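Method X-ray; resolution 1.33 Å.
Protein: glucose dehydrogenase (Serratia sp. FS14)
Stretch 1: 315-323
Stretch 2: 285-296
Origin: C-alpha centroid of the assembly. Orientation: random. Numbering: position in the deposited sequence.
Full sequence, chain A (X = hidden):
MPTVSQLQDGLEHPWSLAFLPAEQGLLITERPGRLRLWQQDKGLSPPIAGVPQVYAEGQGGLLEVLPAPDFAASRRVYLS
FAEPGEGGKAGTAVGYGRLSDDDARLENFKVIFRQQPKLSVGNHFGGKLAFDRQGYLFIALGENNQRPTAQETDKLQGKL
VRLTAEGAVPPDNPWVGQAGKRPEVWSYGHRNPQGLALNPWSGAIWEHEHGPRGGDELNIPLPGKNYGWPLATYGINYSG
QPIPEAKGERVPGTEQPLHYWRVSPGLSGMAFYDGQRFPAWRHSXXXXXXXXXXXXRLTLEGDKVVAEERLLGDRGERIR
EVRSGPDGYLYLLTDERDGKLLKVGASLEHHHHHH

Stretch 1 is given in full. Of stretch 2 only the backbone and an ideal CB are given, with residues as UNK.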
# COMPACT_ATOMS: atom_id res chain seq x y z
N ARG A 315 -22.02 -6.10 -4.12
CA ARG A 315 -21.96 -4.79 -4.75
C ARG A 315 -21.20 -4.77 -6.07
O ARG A 315 -21.41 -3.86 -6.88
CB ARG A 315 -21.41 -3.75 -3.77
CG ARG A 315 -22.37 -3.49 -2.61
CD ARG A 315 -21.80 -2.49 -1.63
NE ARG A 315 -21.32 -1.30 -2.32
CZ ARG A 315 -22.06 -0.23 -2.59
NH1 ARG A 315 -23.33 -0.18 -2.20
NH2 ARG A 315 -21.52 0.79 -3.24
N GLY A 316 -20.33 -5.75 -6.32
CA GLY A 316 -19.67 -5.82 -7.60
C GLY A 316 -18.57 -4.81 -7.82
O GLY A 316 -18.22 -4.55 -8.98
N GLU A 317 -18.00 -4.26 -6.76
CA GLU A 317 -16.95 -3.25 -6.86
C GLU A 317 -15.61 -3.81 -6.39
O GLU A 317 -15.53 -4.45 -5.34
CB GLU A 317 -17.34 -2.00 -6.06
CG GLU A 317 -18.57 -1.32 -6.65
CD GLU A 317 -19.16 -0.21 -5.79
OE1 GLU A 317 -19.66 0.78 -6.37
OE2 GLU A 317 -19.16 -0.32 -4.55
N ARG A 318 -14.57 -3.55 -7.18
CA ARG A 318 -13.20 -3.90 -6.82
C ARG A 318 -12.70 -2.94 -5.75
O ARG A 318 -12.62 -1.73 -6.00
CB ARG A 318 -12.33 -3.77 -8.07
CG ARG A 318 -12.72 -4.75 -9.17
CD ARG A 318 -12.12 -4.35 -10.51
NE ARG A 318 -10.70 -4.00 -10.43
CZ ARG A 318 -9.71 -4.88 -10.43
NH1 ARG A 318 -9.97 -6.18 -10.51
NH2 ARG A 318 -8.45 -4.47 -10.35
N ILE A 319 -12.37 -3.44 -4.57
CA ILE A 319 -11.99 -2.57 -3.45
C ILE A 319 -10.48 -2.38 -3.46
O ILE A 319 -9.72 -3.33 -3.21
CB ILE A 319 -12.51 -3.09 -2.11
CG1 ILE A 319 -14.04 -3.27 -2.14
CG2 ILE A 319 -12.11 -2.13 -0.98
CD1 ILE A 319 -14.81 -2.06 -2.65
N ARG A 320 -10.04 -1.16 -3.74
CA ARG A 320 -8.64 -0.82 -3.94
C ARG A 320 -7.98 -0.23 -2.69
O ARG A 320 -6.78 -0.44 -2.47
CB ARG A 320 -8.54 0.20 -5.09
CG ARG A 320 -7.23 0.98 -5.21
CD ARG A 320 -6.05 0.14 -5.68
NE ARG A 320 -6.16 -0.30 -7.06
CZ ARG A 320 -5.40 -1.25 -7.61
NH1 ARG A 320 -4.46 -1.85 -6.89
NH2 ARG A 320 -5.58 -1.61 -8.87
N GLU A 321 -8.74 0.50 -1.88
CA GLU A 321 -8.18 1.25 -0.77
C GLU A 321 -9.13 1.16 0.41
O GLU A 321 -10.35 1.14 0.22
CB GLU A 321 -8.00 2.74 -1.16
CG GLU A 321 -7.53 3.68 -0.02
CD GLU A 321 -6.07 3.46 0.37
OE1 GLU A 321 -5.69 2.31 0.66
OE2 GLU A 321 -5.29 4.44 0.38
N VAL A 322 -8.56 1.08 1.62
CA VAL A 322 -9.32 1.06 2.87
C VAL A 322 -8.61 1.95 3.87
O VAL A 322 -7.42 1.75 4.15
CB VAL A 322 -9.37 -0.36 3.46
CG1 VAL A 322 -10.31 -0.39 4.65
CG2 VAL A 322 -9.78 -1.40 2.42
N ARG A 323 -9.34 2.90 4.46
CA ARG A 323 -8.77 3.70 5.54
C ARG A 323 -9.79 3.82 6.66
O ARG A 323 -11.00 3.90 6.42
CB ARG A 323 -8.35 5.12 5.09
CG ARG A 323 -7.30 5.16 4.00
CD ARG A 323 -5.88 4.81 4.49
NE ARG A 323 -4.98 4.69 3.34
CZ ARG A 323 -3.76 4.18 3.33
NH1 ARG A 323 -3.21 3.71 4.45
NH2 ARG A 323 -3.09 4.13 2.18
N UNK A 285 -9.07 -6.01 11.39
CA UNK A 285 -8.24 -5.53 10.30
C UNK A 285 -9.05 -5.68 9.02
O UNK A 285 -9.53 -6.77 8.71
CB UNK A 285 -6.91 -6.29 10.22
N UNK A 286 -9.23 -4.58 8.30
CA UNK A 286 -10.01 -4.58 7.07
C UNK A 286 -9.09 -4.52 5.86
O UNK A 286 -8.13 -3.73 5.83
CB UNK A 286 -10.99 -3.41 7.05
N UNK A 287 -9.39 -5.33 4.84
CA UNK A 287 -8.56 -5.47 3.66
C UNK A 287 -9.45 -5.50 2.43
O UNK A 287 -10.45 -6.23 2.41
CB UNK A 287 -7.69 -6.73 3.74
N UNK A 288 -9.12 -4.74 1.40
CA UNK A 288 -9.91 -4.78 0.18
C UNK A 288 -9.59 -6.01 -0.66
O UNK A 288 -8.48 -6.54 -0.62
CB UNK A 288 -9.67 -3.51 -0.64
N UNK A 289 -10.58 -6.46 -1.42
CA UNK A 289 -10.41 -7.53 -2.41
C UNK A 289 -10.74 -6.98 -3.79
O UNK A 289 -11.88 -6.55 -4.03
CB UNK A 289 -11.29 -8.74 -2.08
N UNK A 290 -9.74 -6.96 -4.67
CA UNK A 290 -9.96 -6.53 -6.05
C UNK A 290 -10.67 -7.61 -6.86
O UNK A 290 -11.77 -7.40 -7.37
CB UNK A 290 -8.63 -6.17 -6.71
N UNK A 291 -10.06 -8.79 -6.98
CA UNK A 291 -10.61 -9.83 -7.84
C UNK A 291 -11.94 -10.35 -7.31
O UNK A 291 -12.87 -10.60 -8.09
CB UNK A 291 -9.61 -10.98 -7.98
N UNK A 292 -12.07 -10.50 -5.99
CA UNK A 292 -13.31 -10.99 -5.40
C UNK A 292 -14.31 -9.89 -5.08
O UNK A 292 -15.41 -10.19 -4.61
CB UNK A 292 -13.00 -11.77 -4.12
N UNK A 293 -13.97 -8.63 -5.33
CA UNK A 293 -14.91 -7.51 -5.28
C UNK A 293 -15.64 -7.44 -3.93
O UNK A 293 -16.86 -7.51 -3.84
CB UNK A 293 -15.93 -7.63 -6.42
N UNK A 294 -14.85 -7.32 -2.87
CA UNK A 294 -15.40 -7.40 -1.53
C UNK A 294 -14.47 -6.73 -0.53
O UNK A 294 -13.36 -6.30 -0.87
CB UNK A 294 -15.65 -8.86 -1.14
N UNK A 295 -14.94 -6.65 0.70
CA UNK A 295 -14.16 -6.16 1.83
C UNK A 295 -13.99 -7.29 2.83
O UNK A 295 -14.98 -7.93 3.21
CB UNK A 295 -14.83 -4.95 2.48
N UNK A 296 -12.76 -7.56 3.22
CA UNK A 296 -12.43 -8.63 4.15
C UNK A 296 -12.26 -8.03 5.53
O UNK A 296 -11.59 -7.00 5.69
CB UNK A 296 -11.17 -9.38 3.72

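Position 285 opens the stretch with nothing of stretch 1 within 5.5 Å of its CB, so the visible atoms set no preference; it is L285, out of reach of the contact.

At 286 the CA-to-CB bond points toward stretch 1. An apolar residue suits, beta-branched or aromatic alike, provided its bulk can turn aside. F286 does this: its CB packs 3.9 Å from V322 CG1, while chi1 near -72° (m) leads the ring away.

The CA-to-CB bond of 287 points away, so stretch 1 sets no demand on the side chain; I287 fills it, with V322 CG2 4.1 Å from its backbone C.

A CB at 288 would point toward stretch 1 and sit 2.6 Å from I319 O, a clash, with V322 CG2 at 3.7 Å. Phi and psi of -78/152 are open to any residue, so the demand comes from space alone. Glycine answers it: G288 lets I319 CG2 come to 3.6 Å from its CA and V322 CG2 to 3.6 Å from its N.

At 289 the side chain points away. I319 N donates to the carbonyl O of 289 at 3.2 Å and 166°, the one direct hydrogen bond between the stretches, and any residue could supply that acceptor. It is A289.

Position 290 points sideways, between two arginines, with the ideal CB 4.0 Å from R318 NH2. An acid might answer the charge; a long apolar chain could cover the flat guanidinium faces. L290 takes the second course: CD2 lies over one face of R318, 3.9 Å from NH2, and CD1 over one face of R320, 3.7 Å from NH1. CD2 also comes to 3.5 Å from I319 O, which finds no polar partner.

Positions 291 and 292 point away and would tolerate many residues; they are A291 and Q292.

At 293 phi and psi of 55/58 favour glycine, asparagine or aspartate, yet the sideways CB, 3.4 Å from E317 O, suits a chain that runs along the loop. K293 is such a chain, extended from chi2 through chi4: CD passes 3.7 Å from G316 O, and a water accepts from NZ and donates to G316 O. A second water joins K293 O to G316 N.

Position 294 points away, so stretch 1 sets no limit on its side chain; it is A294, whose O lies 3.4 Å from I319 CG1.

The CB of 295 points sideways, 5.0 Å from I319 CG1, leaving room for a longer apolar chain. L295 reaches in, its CD1 4.0 Å from V322 CG2. Position 296, out of reach, is I296.

Stretch 2 (285-296) LFIGALAQKALI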
# COMPACT_ATOMS: atom_id res chain seq x y z
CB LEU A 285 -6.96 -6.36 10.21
CG LEU A 285 -6.06 -6.12 9.00
CD1 LEU A 285 -5.62 -4.67 8.98
CD2 LEU A 285 -4.86 -7.06 9.03
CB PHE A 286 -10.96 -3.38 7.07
CG PHE A 286 -12.09 -3.50 8.03
CD1 PHE A 286 -11.97 -3.08 9.35
CD2 PHE A 286 -13.29 -4.07 7.63
CE1 PHE A 286 -13.02 -3.20 10.24
CE2 PHE A 286 -14.35 -4.19 8.51
CZ PHE A 286 -14.21 -3.75 9.82
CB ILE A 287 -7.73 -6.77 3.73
CG1 ILE A 287 -6.73 -6.70 4.91
CG2 ILE A 287 -7.02 -7.04 2.40
CD1 ILE A 287 -6.08 -8.04 5.23
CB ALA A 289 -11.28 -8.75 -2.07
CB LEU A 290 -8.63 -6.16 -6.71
CG LEU A 290 -7.91 -4.93 -6.13
CD1 LEU A 290 -6.45 -4.91 -6.60
CD2 LEU A 290 -8.60 -3.65 -6.54
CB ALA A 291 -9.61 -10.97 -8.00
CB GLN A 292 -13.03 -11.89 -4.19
CG GLN A 292 -12.55 -13.28 -4.60
CD GLN A 292 -12.12 -14.14 -3.43
OE1 GLN A 292 -12.40 -13.82 -2.28
NE2 GLN A 292 -11.43 -15.24 -3.73
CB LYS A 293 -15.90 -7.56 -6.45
CG LYS A 293 -15.24 -7.53 -7.81
CD LYS A 293 -16.25 -7.65 -8.94
CE LYS A 293 -15.55 -7.65 -10.29
NZ LYS A 293 -16.52 -7.70 -11.41
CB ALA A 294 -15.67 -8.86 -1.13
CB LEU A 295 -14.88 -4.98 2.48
CG LEU A 295 -14.22 -4.34 3.69
CD1 LEU A 295 -12.89 -3.68 3.30
CD2 LEU A 295 -15.17 -3.33 4.32
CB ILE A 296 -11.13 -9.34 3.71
CG1 ILE A 296 -11.33 -10.01 2.35
CG2 ILE A 296 -10.68 -10.33 4.76
CD1 ILE A 296 -10.03 -10.41 1.68
O HOH W 1 -19.07 -8.02 -5.33
O HOH W 2 -18.76 -6.15 -11.30
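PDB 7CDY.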